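Local coordinates for acetamidase (Bacillus halodurans, PDB 2II1), which hydrolyses acetamide, and as a member of the acetamidase/formamidase family probably other linear amides, and binds calcium, at the interface of chains A and B. Coordinates in Å, arbitrary orientation; residue numbers count along the deposited sequence, not the author numbering. Chains: chain A/B, Acetamidase.

Contact 1: the interface of chains A and B. Residues chain A 264, 267-268, 291; chain B 120, 124-127.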
loop_
_atom_site.group_PDB
_atom_site.type_symbol
_atom_site.label_atom_id
_atom_site.label_comp_id
_atom_site.label_asym_id
_atom_site.label_seq_id
_atom_site.Cartn_x
_atom_site.Cartn_y
_atom_site.Cartn_z
ATOM N N LEU A 264 3.079 -0.891 -17.980
ATOM C CA LEU A 264 4.301 -0.912 -17.197
ATOM C C LEU A 264 3.978 -0.771 -15.709
ATOM O O LEU A 264 4.553 -1.498 -14.906
ATOM C CB LEU A 264 5.305 0.151 -17.660
ATOM C CG LEU A 264 6.617 0.127 -16.878
ATOM C CD1 LEU A 264 7.426 -1.134 -17.164
ATOM C CD2 LEU A 264 7.452 1.401 -17.145
ATOM N N GLY A 267 2.162 -3.823 -14.281
ATOM C CA GLY A 267 3.103 -4.940 -14.201
ATOM C C GLY A 267 4.312 -4.799 -13.276
ATOM O O GLY A 267 4.846 -5.808 -12.804
ATOM N N ALA A 268 4.773 -3.569 -13.051
ATOM C CA ALA A 268 6.096 -3.339 -12.457
ATOM C C ALA A 268 6.056 -2.321 -11.315
ATOM O O ALA A 268 6.996 -2.226 -10.565
ATOM C CB ALA A 268 7.055 -2.824 -13.563
ATOM N N TYR A 291 13.907 1.840 -14.278
ATOM C CA TYR A 291 12.984 1.923 -15.423
ATOM C C TYR A 291 13.032 3.306 -16.071
ATOM O O TYR A 291 13.016 3.431 -17.305
ATOM C CB TYR A 291 11.529 1.572 -15.017
ATOM C CG TYR A 291 11.326 0.123 -14.581
ATOM C CD1 TYR A 291 11.434 -0.923 -15.499
ATOM C CD2 TYR A 291 11.045 -0.198 -13.256
ATOM C CE1 TYR A 291 11.251 -2.235 -15.113
ATOM C CE2 TYR A 291 10.869 -1.519 -12.860
ATOM C CZ TYR A 291 10.970 -2.527 -13.798
ATOM O OH TYR A 291 10.814 -3.823 -13.420
ATOM N N TYR B 120 8.902 -7.055 -21.656
ATOM C CA TYR B 120 8.001 -5.970 -22.005
ATOM C C TYR B 120 8.362 -5.381 -23.382
ATOM O O TYR B 120 7.498 -5.156 -24.218
ATOM C CB TYR B 120 8.050 -4.895 -20.880
ATOM C CG TYR B 120 7.201 -3.677 -21.158
ATOM C CD1 TYR B 120 7.702 -2.628 -21.913
ATOM C CD2 TYR B 120 5.885 -3.581 -20.689
ATOM C CE1 TYR B 120 6.931 -1.518 -22.212
ATOM C CE2 TYR B 120 5.104 -2.480 -20.987
ATOM C CZ TYR B 120 5.643 -1.446 -21.749
ATOM O OH TYR B 120 4.925 -0.323 -22.049
ATOM N N LEU B 124 13.162 -3.205 -21.935
ATOM C CA LEU B 124 12.497 -3.347 -20.629
ATOM C C LEU B 124 12.101 -4.781 -20.321
ATOM O O LEU B 124 11.223 -5.353 -20.951
ATOM C CB LEU B 124 11.254 -2.446 -20.532
ATOM C CG LEU B 124 11.474 -0.932 -20.684
ATOM C CD1 LEU B 124 10.135 -0.233 -20.850
ATOM C CD2 LEU B 124 12.240 -0.330 -19.525
ATOM N N ARG B 125 12.743 -5.357 -19.324
ATOM C CA ARG B 125 12.479 -6.732 -18.938
ATOM C C ARG B 125 12.158 -6.662 -17.454
ATOM O O ARG B 125 12.861 -6.012 -16.685
ATOM C CB ARG B 125 13.683 -7.632 -19.250
ATOM C CG ARG B 125 14.112 -7.580 -20.734
ATOM C CD ARG B 125 15.544 -8.077 -20.978
ATOM N NE ARG B 125 15.665 -9.546 -20.899
ATOM C CZ ARG B 125 15.410 -10.408 -21.893
ATOM N NH1 ARG B 125 15.018 -9.978 -23.082
ATOM N NH2 ARG B 125 15.548 -11.724 -21.699
ATOM N N LEU B 126 11.050 -7.277 -17.068
ATOM C CA LEU B 126 10.577 -7.204 -15.708
ATOM C C LEU B 126 10.944 -8.499 -15.038
ATOM O O LEU B 126 11.072 -9.517 -15.710
ATOM C CB LEU B 126 9.054 -7.025 -15.673
ATOM C CG LEU B 126 8.368 -6.113 -16.715
ATOM C CD1 LEU B 126 6.854 -6.277 -16.632
ATOM C CD2 LEU B 126 8.754 -4.660 -16.584
ATOM N N PRO B 127 11.101 -8.487 -13.703
ATOM C CA PRO B 127 11.294 -9.761 -13.002
ATOM C C PRO B 127 10.108 -10.744 -13.089
ATOM O O PRO B 127 8.945 -10.368 -12.884
ATOM C CB PRO B 127 11.548 -9.341 -11.541
ATOM C CG PRO B 127 11.102 -7.950 -11.423
ATOM C CD PRO B 127 11.133 -7.330 -12.788
#
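A:Tyr291 of helix 289-294 leans its ring on B:Leu126 of strand 124-127, in an apolar patch between two copies of the same protein. From CB of A:Tyr291, CG runs anti to the carbonyl carbon (chi1 -66°), which carries the ring away from its own helix towards chain B. Going down the ring, CD1 of A:Tyr291 comes first and meets methyl CD2 of B:Leu124 at 4.1 Å. Next is CE1 of A:Tyr291, 3.8 Å from CD2 of B:Leu126. The two side chains cross at about a right angle, and CZ also touches this methyl. Last comes the phenol oxygen. OH of A:Tyr291 lies 3.6 Å from ring carbon CD of B:Pro127, and the two side chains approach from opposite directions.

CD2 of B:Leu126 sits between A:Tyr291 on one helix and A:Leu264 and A:Ala268 on the other. It reaches CD1 of A:Leu264 at 3.8 Å, where the side chains cross obliquely. The same methyl packs on CB of A:Ala268, at the end of helix 258-268. One leucine branch is thus wedged among three side chains of the partner. On the other flank, the ring of B:Tyr120 approaches the A:Leu264 backbone, its CE2 lying 4.0 Å from the backbone N.

Contact 2: the interface of chains A and B. Residues chain A 125-127; chain B 264, 267-268, 290-291.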
loop_
_atom_site.group_PDB
_atom_site.type_symbol
_atom_site.label_atom_id
_atom_site.label_comp_id
_atom_site.label_asym_id
_atom_site.label_seq_id
_atom_site.Cartn_x
_atom_site.Cartn_y
_atom_site.Cartn_z
ATOM N N ARG A 125 10.383 -3.778 20.850
ATOM C CA ARG A 125 11.130 -2.603 20.435
ATOM C C ARG A 125 10.922 -2.404 18.948
ATOM O O ARG A 125 10.872 -3.374 18.175
ATOM C CB ARG A 125 12.617 -2.767 20.754
ATOM C CG ARG A 125 12.914 -2.810 22.231
ATOM C CD ARG A 125 14.329 -3.312 22.532
ATOM N NE ARG A 125 15.376 -2.294 22.371
ATOM C CZ ARG A 125 15.776 -1.439 23.314
ATOM N NH1 ARG A 125 15.211 -1.424 24.515
ATOM N NH2 ARG A 125 16.739 -0.564 23.049
ATOM N N LEU A 126 10.767 -1.149 18.551
ATOM C CA LEU A 126 10.629 -0.826 17.136
ATOM C C LEU A 126 11.893 -0.169 16.618
ATOM O O LEU A 126 12.600 0.488 17.356
ATOM C CB LEU A 126 9.425 0.078 16.884
ATOM C CG LEU A 126 8.105 -0.232 17.596
ATOM C CD1 LEU A 126 6.986 0.589 17.005
ATOM C CD2 LEU A 126 7.758 -1.715 17.545
ATOM N N PRO A 127 12.176 -0.343 15.328
ATOM C CA PRO A 127 13.320 0.357 14.772
ATOM C C PRO A 127 13.066 1.844 14.750
ATOM O O PRO A 127 11.949 2.277 14.478
ATOM C CB PRO A 127 13.450 -0.204 13.339
ATOM C CG PRO A 127 12.434 -1.271 13.212
ATOM C CD PRO A 127 11.461 -1.158 14.333
ATOM N N LEU B 264 0.697 -0.466 18.210
ATOM C CA LEU B 264 1.630 -1.334 17.533
ATOM C C LEU B 264 1.457 -1.302 16.011
ATOM O O LEU B 264 2.448 -1.190 15.277
ATOM C CB LEU B 264 1.476 -2.752 18.060
ATOM C CG LEU B 264 2.517 -3.755 17.608
ATOM C CD1 LEU B 264 3.926 -3.242 17.801
ATOM C CD2 LEU B 264 2.323 -5.019 18.364
ATOM N N GLY B 267 2.455 2.053 14.451
ATOM C CA GLY B 267 3.880 2.340 14.515
ATOM C C GLY B 267 4.783 1.397 13.729
ATOM O O GLY B 267 5.842 1.806 13.267
ATOM N N ALA B 268 4.350 0.146 13.594
ATOM C CA ALA B 268 5.181 -0.948 13.089
ATOM C C ALA B 268 4.499 -1.758 11.984
ATOM O O ALA B 268 5.162 -2.531 11.326
ATOM C CB ALA B 268 5.558 -1.906 14.274
ATOM N N HIS B 290 8.128 -11.413 13.569
ATOM C CA HIS B 290 8.966 -11.015 14.712
ATOM C C HIS B 290 8.149 -10.553 15.932
ATOM O O HIS B 290 8.394 -10.983 17.056
ATOM C CB HIS B 290 9.929 -9.895 14.270
ATOM C CG HIS B 290 10.610 -9.204 15.404
ATOM N ND1 HIS B 290 10.301 -7.915 15.779
ATOM C CD2 HIS B 290 11.549 -9.642 16.280
ATOM C CE1 HIS B 290 11.036 -7.581 16.829
ATOM N NE2 HIS B 290 11.795 -8.613 17.156
ATOM N N TYR B 291 7.162 -9.695 15.694
ATOM C CA TYR B 291 6.322 -9.163 16.779
ATOM C C TYR B 291 5.363 -10.220 17.373
ATOM O O TYR B 291 5.179 -10.297 18.592
ATOM C CB TYR B 291 5.552 -7.914 16.301
ATOM C CG TYR B 291 6.451 -6.765 15.872
ATOM C CD1 TYR B 291 7.274 -6.112 16.787
ATOM C CD2 TYR B 291 6.470 -6.323 14.537
ATOM C CE1 TYR B 291 8.106 -5.054 16.389
ATOM C CE2 TYR B 291 7.283 -5.272 14.126
ATOM C CZ TYR B 291 8.102 -4.638 15.053
ATOM O OH TYR B 291 8.914 -3.605 14.646
#
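Two first torsions bring A:Leu126 and B:Tyr291 together. In B:Tyr291 CG is anti to the carbonyl carbon (chi1 -61°), and the ring points from helix 289-294 at strand 125-127 of chain A. A:Leu126 has a chi1 of -43°, with CG again anti to the carbonyl carbon, and it meets the ring at about a right angle. CD2 of A:Leu126 touches ring carbon CE1 of B:Tyr291 at 3.6 Å. The phenol oxygen OH of B:Tyr291 continues past this methyl to CD of A:Pro127, 3.5 Å away.

The backbone also takes part. Carbonyl O of A:Arg125 lies in the ring plane, at the edge, 3.7 Å from CE1 of B:Tyr291. One ring face carries ND1 of B:His290, 3.6 Å above the plane and towards the rim. Cutting B:Tyr291 back to alanine would probably leave CD2 of A:Leu126 without the ring edge it packs on and CD of A:Pro127 without the phenol oxygen.

Both methyls of A:Leu126 touch CB of B:Ala268, CD2 of A:Leu126 at 3.9 Å. CD1 of A:Leu126 also lies against the backbone of B:Gly267. The patch docks a chain A strand against two chain B helices and so probably helps hold the two chains together, if this pair is the biological dimer.

Contact 3: the interface of chains A and B. Residues chain A 92, 102-105, 107; chain B 258-259.
This is a mixed polar and apolar contact between the two like chains of the deposited assembly, which may be the biological dimer of this acetamidase/formamidase-family protein. B:Glu259 pins the loop of A:Asn104 and A:Ser105 and probably helps fix how the subunits sit together. B:Glu259 stands in the first turn of helix 258-268. Its CG is anti to the carbonyl carbon, and the chain bends at chi2 (81°), which turns the carboxylate towards the loop.

Oxygen OE2 of B:Glu259 accepts hydrogen bonds from two successive backbone N-H groups, each about 150° at H. N of A:Asn104 lies 2.9 Å from OE2 of B:Glu259 and meets it nearly along the C-O axis. N of A:Ser105 bonds to OE2 of B:Glu259 at 3.2 Å, from above the carboxylate plane. These bonds would probably favour the charged form. OE1 of B:Glu259 binds water 1 at 2.9 Å. That water lies 2.6 Å from OD1 of the A:Asn104 amide, whose plane is turned 57° from the carboxylate. Two bonds grip OE2; with the water on OE1 they probably help hold the carboxylate's orientation.

The aliphatic part of B:Glu259 is packed too. The A:Leu103 side chain lies slantwise over it, CD2 of A:Leu103 3.7 Å from CG of B:Glu259. CB of A:Ala92 touches CB of B:Glu259. Hydroxyl OG1 of A:Thr107 lies 3.5 Å from CG of B:Glu259 and is held by a hydrogen bond to O of A:Ser105. Methyl CG2 of B:Ile258 rests 3.8 Å from carbonyl O of A:Ser102.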
loop_
_atom_site.group_PDB
_atom_site.type_symbol
_atom_site.label_atom_id
_atom_site.label_comp_id
_atom_site.label_asym_id
_atom_site.label_seq_id
_atom_site.Cartn_x
_atom_site.Cartn_y
_atom_site.Cartn_z
ATOM N N ALA A 92 -4.260 6.915 21.611
ATOM C CA ALA A 92 -5.425 6.169 21.116
ATOM C C ALA A 92 -6.698 6.839 21.646
ATOM O O ALA A 92 -6.871 6.918 22.862
ATOM C CB ALA A 92 -5.369 4.703 21.577
ATOM N N SER A 102 -13.687 0.795 17.475
ATOM C CA SER A 102 -13.284 -0.440 18.160
ATOM C C SER A 102 -12.627 -0.131 19.515
ATOM O O SER A 102 -12.585 -0.992 20.400
ATOM C CB SER A 102 -12.325 -1.252 17.272
ATOM O OG SER A 102 -12.754 -1.245 15.913
ATOM N N LEU A 103 -12.113 1.090 19.681
ATOM C CA LEU A 103 -11.419 1.461 20.917
ATOM C C LEU A 103 -12.369 1.617 22.118
ATOM O O LEU A 103 -13.508 2.051 21.973
ATOM C CB LEU A 103 -10.580 2.737 20.702
ATOM C CG LEU A 103 -9.496 2.655 19.632
ATOM C CD1 LEU A 103 -9.129 4.046 19.145
ATOM C CD2 LEU A 103 -8.251 1.915 20.103
ATOM N N ASN A 104 -11.898 1.235 23.304
ATOM C CA ASN A 104 -12.718 1.289 24.523
ATOM C C ASN A 104 -12.530 2.575 25.312
ATOM O O ASN A 104 -13.490 3.114 25.866
ATOM C CB ASN A 104 -12.376 0.130 25.453
ATOM C CG ASN A 104 -12.696 -1.229 24.853
ATOM O OD1 ASN A 104 -11.891 -2.162 24.946
ATOM N ND2 ASN A 104 -13.877 -1.353 24.242
ATOM N N SER A 105 -11.280 3.031 25.394
ATOM C CA SER A 105 -10.919 4.146 26.247
ATOM C C SER A 105 -9.719 4.909 25.724
ATOM O O SER A 105 -8.786 4.289 25.171
ATOM C CB SER A 105 -10.582 3.644 27.644
ATOM O OG SER A 105 -11.640 2.863 28.142
ATOM N N THR A 107 -6.239 6.558 25.617
ATOM C CA THR A 107 -4.988 6.005 26.108
ATOM C C THR A 107 -3.840 6.861 25.565
ATOM O O THR A 107 -3.861 7.218 24.404
ATOM C CB THR A 107 -4.833 4.575 25.609
ATOM O OG1 THR A 107 -5.916 3.796 26.139
ATOM C CG2 THR A 107 -3.488 3.982 26.022
ATOM N N ILE B 258 -6.792 -3.674 22.981
ATOM C CA ILE B 258 -7.062 -3.198 21.626
ATOM C C ILE B 258 -6.373 -1.866 21.376
ATOM O O ILE B 258 -5.996 -1.583 20.243
ATOM C CB ILE B 258 -8.594 -3.096 21.315
ATOM C CG1 ILE B 258 -8.835 -3.026 19.804
ATOM C CG2 ILE B 258 -9.247 -1.929 22.055
ATOM C CD1 ILE B 258 -8.373 -4.303 19.055
ATOM N N GLU B 259 -6.219 -1.032 22.407
ATOM C CA GLU B 259 -5.563 0.283 22.205
ATOM C C GLU B 259 -4.077 0.088 21.981
ATOM O O GLU B 259 -3.488 0.767 21.150
ATOM C CB GLU B 259 -5.758 1.227 23.395
ATOM C CG GLU B 259 -7.178 1.677 23.589
ATOM C CD GLU B 259 -8.032 0.643 24.311
ATOM O OE1 GLU B 259 -7.498 -0.341 24.874
ATOM O OE2 GLU B 259 -9.258 0.816 24.309
HETATM O O HOH W 1 -9.553 -1.876 26.155
#

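The two-fold axis relates contacts 1 and 2. Largely the same residues, centred on Leu126 and Tyr291, meet with the chains exchanged, and the C-alpha centres lie about 33 Å apart. The twins are not identical: A:Leu264 is buried more in contact 1 than B:Leu264 in contact 2 (44 against 8 Å²). Contact 3 is about 18 Å from contact 2 and 44 Å from contact 1, centre to centre. Contacts 2 and 3 share helix 258-268 of chain B: its start serves contact 3, its end contact 2. One helix thus bridges two patches of chain A. Symmetry repeats this at the other end.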